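Local coordinates for protein alpha-fucosidase (PDB 2EAB) that probably hydrolyses alpha-1,2-linked L-fucose from glycans, this chain being the catalytic-domain portion of a longer calcium-containing bacterial fucosidase, at residues N238-L250 with E295-Q309. Sequence-based numbering, arbitrary orientation.
Sequences NGLLYNSQIKVVL and ETAAEVNTRVAKVVQ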
# COMPACT_ATOMS: atom_id res chain seq x y z
N ASN A 238 -20.35 15.43 9.73
CA ASN A 238 -19.35 15.90 10.70
C ASN A 238 -18.92 17.37 10.58
O ASN A 238 -18.01 17.80 11.28
CB ASN A 238 -18.09 15.02 10.64
CG ASN A 238 -17.39 15.10 9.29
OD1 ASN A 238 -17.76 15.90 8.43
ND2 ASN A 238 -16.38 14.25 9.10
N GLY A 239 -19.55 18.11 9.68
CA GLY A 239 -19.24 19.53 9.51
C GLY A 239 -17.96 19.85 8.78
O GLY A 239 -17.58 21.02 8.69
N LEU A 240 -17.27 18.83 8.25
CA LEU A 240 -16.06 19.07 7.45
C LEU A 240 -16.36 20.01 6.29
O LEU A 240 -17.32 19.79 5.55
CB LEU A 240 -15.50 17.75 6.90
CG LEU A 240 -14.12 17.82 6.24
CD1 LEU A 240 -13.03 17.95 7.29
CD2 LEU A 240 -13.88 16.58 5.39
N LEU A 241 -15.57 21.07 6.15
CA LEU A 241 -15.76 22.04 5.08
C LEU A 241 -15.13 21.55 3.80
O LEU A 241 -14.04 20.97 3.83
CB LEU A 241 -15.16 23.40 5.44
CG LEU A 241 -15.64 24.06 6.73
CD1 LEU A 241 -14.83 25.31 7.01
CD2 LEU A 241 -17.12 24.39 6.65
N TYR A 242 -15.80 21.77 2.68
CA TYR A 242 -15.24 21.41 1.38
C TYR A 242 -15.47 22.53 0.37
O TYR A 242 -16.45 23.27 0.44
CB TYR A 242 -15.79 20.07 0.87
CG TYR A 242 -17.28 20.03 0.63
CD1 TYR A 242 -17.82 20.41 -0.60
CD2 TYR A 242 -18.16 19.59 1.62
CE1 TYR A 242 -19.20 20.37 -0.83
CE2 TYR A 242 -19.53 19.54 1.40
CZ TYR A 242 -20.04 19.93 0.18
OH TYR A 242 -21.40 19.88 -0.02
N ASN A 243 -14.55 22.64 -0.58
CA ASN A 243 -14.56 23.69 -1.58
C ASN A 243 -13.81 23.21 -2.81
O ASN A 243 -12.67 22.74 -2.71
CB ASN A 243 -13.89 24.95 -1.00
CG ASN A 243 -14.00 26.17 -1.91
OD1 ASN A 243 -13.43 26.19 -3.00
ND2 ASN A 243 -14.70 27.20 -1.45
N SER A 244 -14.46 23.29 -3.96
CA SER A 244 -13.80 23.02 -5.23
C SER A 244 -14.08 24.15 -6.21
O SER A 244 -15.16 24.77 -6.18
CB SER A 244 -14.23 21.68 -5.82
OG SER A 244 -15.58 21.71 -6.27
N GLN A 245 -13.10 24.42 -7.07
CA GLN A 245 -13.21 25.51 -8.05
C GLN A 245 -12.64 25.10 -9.39
O GLN A 245 -11.62 24.41 -9.45
CB GLN A 245 -12.50 26.76 -7.53
CG GLN A 245 -13.19 27.38 -6.32
CD GLN A 245 -12.47 28.57 -5.75
OE1 GLN A 245 -11.94 29.42 -6.48
NE2 GLN A 245 -12.45 28.65 -4.42
N ILE A 246 -13.32 25.52 -10.45
CA ILE A 246 -12.86 25.34 -11.82
C ILE A 246 -12.74 26.72 -12.46
O ILE A 246 -13.72 27.45 -12.59
CB ILE A 246 -13.81 24.46 -12.67
CG1 ILE A 246 -14.04 23.10 -12.00
CG2 ILE A 246 -13.28 24.33 -14.11
CD1 ILE A 246 -14.88 22.11 -12.80
N LYS A 247 -11.51 27.07 -12.82
CA LYS A 247 -11.22 28.31 -13.52
C LYS A 247 -11.02 28.00 -15.00
O LYS A 247 -10.16 27.20 -15.36
CB LYS A 247 -9.96 28.96 -12.92
CG LYS A 247 -9.59 30.31 -13.51
CD LYS A 247 -8.30 30.82 -12.89
CE LYS A 247 -7.94 32.21 -13.39
NZ LYS A 247 -8.90 33.25 -12.92
N VAL A 248 -11.83 28.65 -15.84
CA VAL A 248 -11.82 28.39 -17.28
C VAL A 248 -11.07 29.50 -18.01
O VAL A 248 -11.46 30.67 -17.96
CB VAL A 248 -13.27 28.27 -17.84
CG1 VAL A 248 -13.25 27.94 -19.32
CG2 VAL A 248 -14.05 27.20 -17.08
N VAL A 249 -9.97 29.13 -18.67
CA VAL A 249 -9.12 30.10 -19.36
C VAL A 249 -9.13 29.87 -20.87
O VAL A 249 -8.61 28.86 -21.36
CB VAL A 249 -7.66 30.09 -18.82
CG1 VAL A 249 -6.83 31.21 -19.45
CG2 VAL A 249 -7.65 30.22 -17.30
N LEU A 250 -9.73 30.80 -21.60
CA LEU A 250 -9.79 30.75 -23.07
C LEU A 250 -8.45 31.15 -23.67
O LEU A 250 -7.85 32.15 -23.24
CB LEU A 250 -10.87 31.69 -23.60
CG LEU A 250 -12.33 31.57 -23.13
CD1 LEU A 250 -13.11 32.80 -23.58
CD2 LEU A 250 -12.98 30.31 -23.64
N GLU A 295 -9.61 26.79 9.95
CA GLU A 295 -10.06 27.75 8.94
C GLU A 295 -11.57 27.88 8.92
O GLU A 295 -12.29 26.92 9.22
CB GLU A 295 -9.61 27.31 7.55
CG GLU A 295 -8.13 27.38 7.28
CD GLU A 295 -7.78 26.64 6.02
OE1 GLU A 295 -7.90 25.39 6.02
OE2 GLU A 295 -7.41 27.29 5.02
N THR A 296 -12.04 29.06 8.55
CA THR A 296 -13.44 29.28 8.21
C THR A 296 -13.66 28.87 6.76
O THR A 296 -12.70 28.68 6.01
CB THR A 296 -13.80 30.76 8.33
OG1 THR A 296 -13.04 31.51 7.37
CG2 THR A 296 -13.52 31.30 9.74
N ALA A 297 -14.93 28.76 6.37
CA ALA A 297 -15.28 28.49 4.97
C ALA A 297 -14.69 29.54 4.03
O ALA A 297 -14.21 29.20 2.95
CB ALA A 297 -16.78 28.41 4.81
N ALA A 298 -14.73 30.80 4.45
CA ALA A 298 -14.16 31.90 3.66
C ALA A 298 -12.66 31.71 3.44
O ALA A 298 -12.17 31.93 2.33
CB ALA A 298 -14.45 33.24 4.32
N GLU A 299 -11.95 31.29 4.48
CA GLU A 299 -10.51 31.05 4.37
C GLU A 299 -10.17 29.88 3.44
O GLU A 299 -9.24 29.97 2.64
CB GLU A 299 -9.88 30.87 5.76
CG GLU A 299 -9.82 32.19 6.53
CD GLU A 299 -9.43 32.01 7.99
OE1 GLU A 299 -9.87 31.02 8.62
OE2 GLU A 299 -8.69 32.88 8.51
N VAL A 300 -10.94 28.79 3.54
CA VAL A 300 -10.76 27.67 2.62
C VAL A 300 -11.01 28.14 1.18
O VAL A 300 -10.25 27.83 0.27
CB VAL A 300 -11.67 26.46 2.97
CG1 VAL A 300 -11.48 25.33 1.96
CG2 VAL A 300 -11.36 25.95 4.36
N ASN A 301 -12.07 28.92 1.00
CA ASN A 301 -12.41 29.47 -0.30
C ASN A 301 -11.29 30.31 -0.91
O ASN A 301 -10.95 30.16 -2.09
CB ASN A 301 -13.71 30.28 -0.21
CG ASN A 301 -14.16 30.79 -1.56
OD1 ASN A 301 -14.55 30.01 -2.43
ND2 ASN A 301 -14.09 32.10 -1.75
N THR A 302 -10.71 31.20 -0.10
CA THR A 302 -9.60 32.05 -0.52
C THR A 302 -8.39 31.19 -0.91
O THR A 302 -7.74 31.45 -1.93
CB THR A 302 -9.23 33.04 0.61
OG1 THR A 302 -10.36 33.87 0.88
CG2 THR A 302 -8.04 33.92 0.22
N ARG A 303 -8.13 30.16 -0.11
CA ARG A 303 -7.00 29.25 -0.35
C ARG A 303 -7.13 28.52 -1.68
O ARG A 303 -6.18 28.49 -2.47
CB ARG A 303 -6.88 28.27 0.82
CG ARG A 303 -5.80 27.22 0.65
CD ARG A 303 -5.37 26.64 1.98
NE ARG A 303 -6.42 25.95 2.74
CZ ARG A 303 -6.76 24.67 2.58
NH1 ARG A 303 -6.20 23.93 1.63
NH2 ARG A 303 -7.69 24.14 3.36
N VAL A 304 -8.30 27.93 -1.93
CA VAL A 304 -8.54 27.20 -3.18
C VAL A 304 -8.50 28.15 -4.38
O VAL A 304 -7.95 27.81 -5.42
CB VAL A 304 -9.87 26.42 -3.12
CG1 VAL A 304 -10.18 25.77 -4.46
CG2 VAL A 304 -9.80 25.34 -2.03
N ALA A 305 -9.06 29.35 -4.22
CA ALA A 305 -9.04 30.36 -5.28
C ALA A 305 -7.62 30.72 -5.70
O ALA A 305 -7.33 30.88 -6.89
CB ALA A 305 -9.80 31.61 -4.85
N LYS A 306 -6.73 30.83 -4.72
CA LYS A 306 -5.34 31.19 -4.98
C LYS A 306 -4.61 30.07 -5.73
O LYS A 306 -3.72 30.34 -6.53
CB LYS A 306 -4.62 31.54 -3.68
CG LYS A 306 -3.26 32.20 -3.88
CD LYS A 306 -2.61 32.53 -2.54
CE LYS A 306 -1.30 33.27 -2.72
NZ LYS A 306 -0.25 32.41 -3.34
N VAL A 307 -4.98 28.81 -5.46
CA VAL A 307 -4.38 27.68 -6.17
C VAL A 307 -4.63 27.80 -7.67
O VAL A 307 -3.70 27.73 -8.47
CB VAL A 307 -4.89 26.31 -5.66
CG1 VAL A 307 -4.33 25.18 -6.52
CG2 VAL A 307 -4.49 26.10 -4.21
N VAL A 308 -5.90 28.00 -8.05
CA VAL A 308 -6.24 28.09 -9.48
C VAL A 308 -5.70 29.37 -10.13
O VAL A 308 -5.26 29.34 -11.28
CB VAL A 308 -7.75 27.88 -9.77
CG1 VAL A 308 -8.17 26.45 -9.44
CG2 VAL A 308 -8.63 28.88 -9.03
N GLN A 309 -5.70 30.47 -9.38
CA GLN A 309 -5.16 31.73 -9.90
C GLN A 309 -3.65 31.66 -10.11
O GLN A 309 -3.16 32.08 -11.16
CB GLN A 309 -5.53 32.92 -9.00
CG GLN A 309 -5.21 34.29 -9.62
CD GLN A 309 -6.01 34.56 -10.88
OE1 GLN A 309 -7.23 34.53 -10.86
NE2 GLN A 309 -5.31 34.83 -11.98
O HOH W 1 -15.42 27.21 1.37
O HOH W 2 -7.13 35.34 -14.35
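N243 and Q245 reach from strand 241-250 to N301 on helix 297-314. The helix packs on one face of an antiparallel sheet in the N-terminal beta-sandwich domain of this family 95 glycoside hydrolase, running roughly along the strand. The amide planes of N243 and N301 are turned 54° apart. N243 ND2 meets an in-plane lone pair of N301 OD1 at 3.0 Å. The same ND2 also donates to a water that bonds A297 O. Q245 crosses N301 at about a right angle. Q245 NE2 donates to N301 O at 3.2 Å, although that carbonyl already takes the helical bond from A305 N. Q245 NE2 also donates to N243 OD1 at 3.0 Å, so the strand amides brace each other. An alanine at Q245 would remove both bonds and is likely to leave the N243 amide freer to turn. V304 packs against both amides, its CB 3.6 Å from N243 OD1. At the start of the helix, L241 CD1 rests 3.5 Å from A297 N, near the capping box of T296 and E299. Further along, K247 CB packs against V308 CB at 4.0 Å. With CG anti to the backbone N (chi1 -177°), the K247 chain runs extended to CE and bends at its end. K247 NZ forms a salt bridge with D227, between strands 217-225 and 228-235, and donates to Q309 OE1 at 2.9 Å from 35° off the plane of that carbonyl.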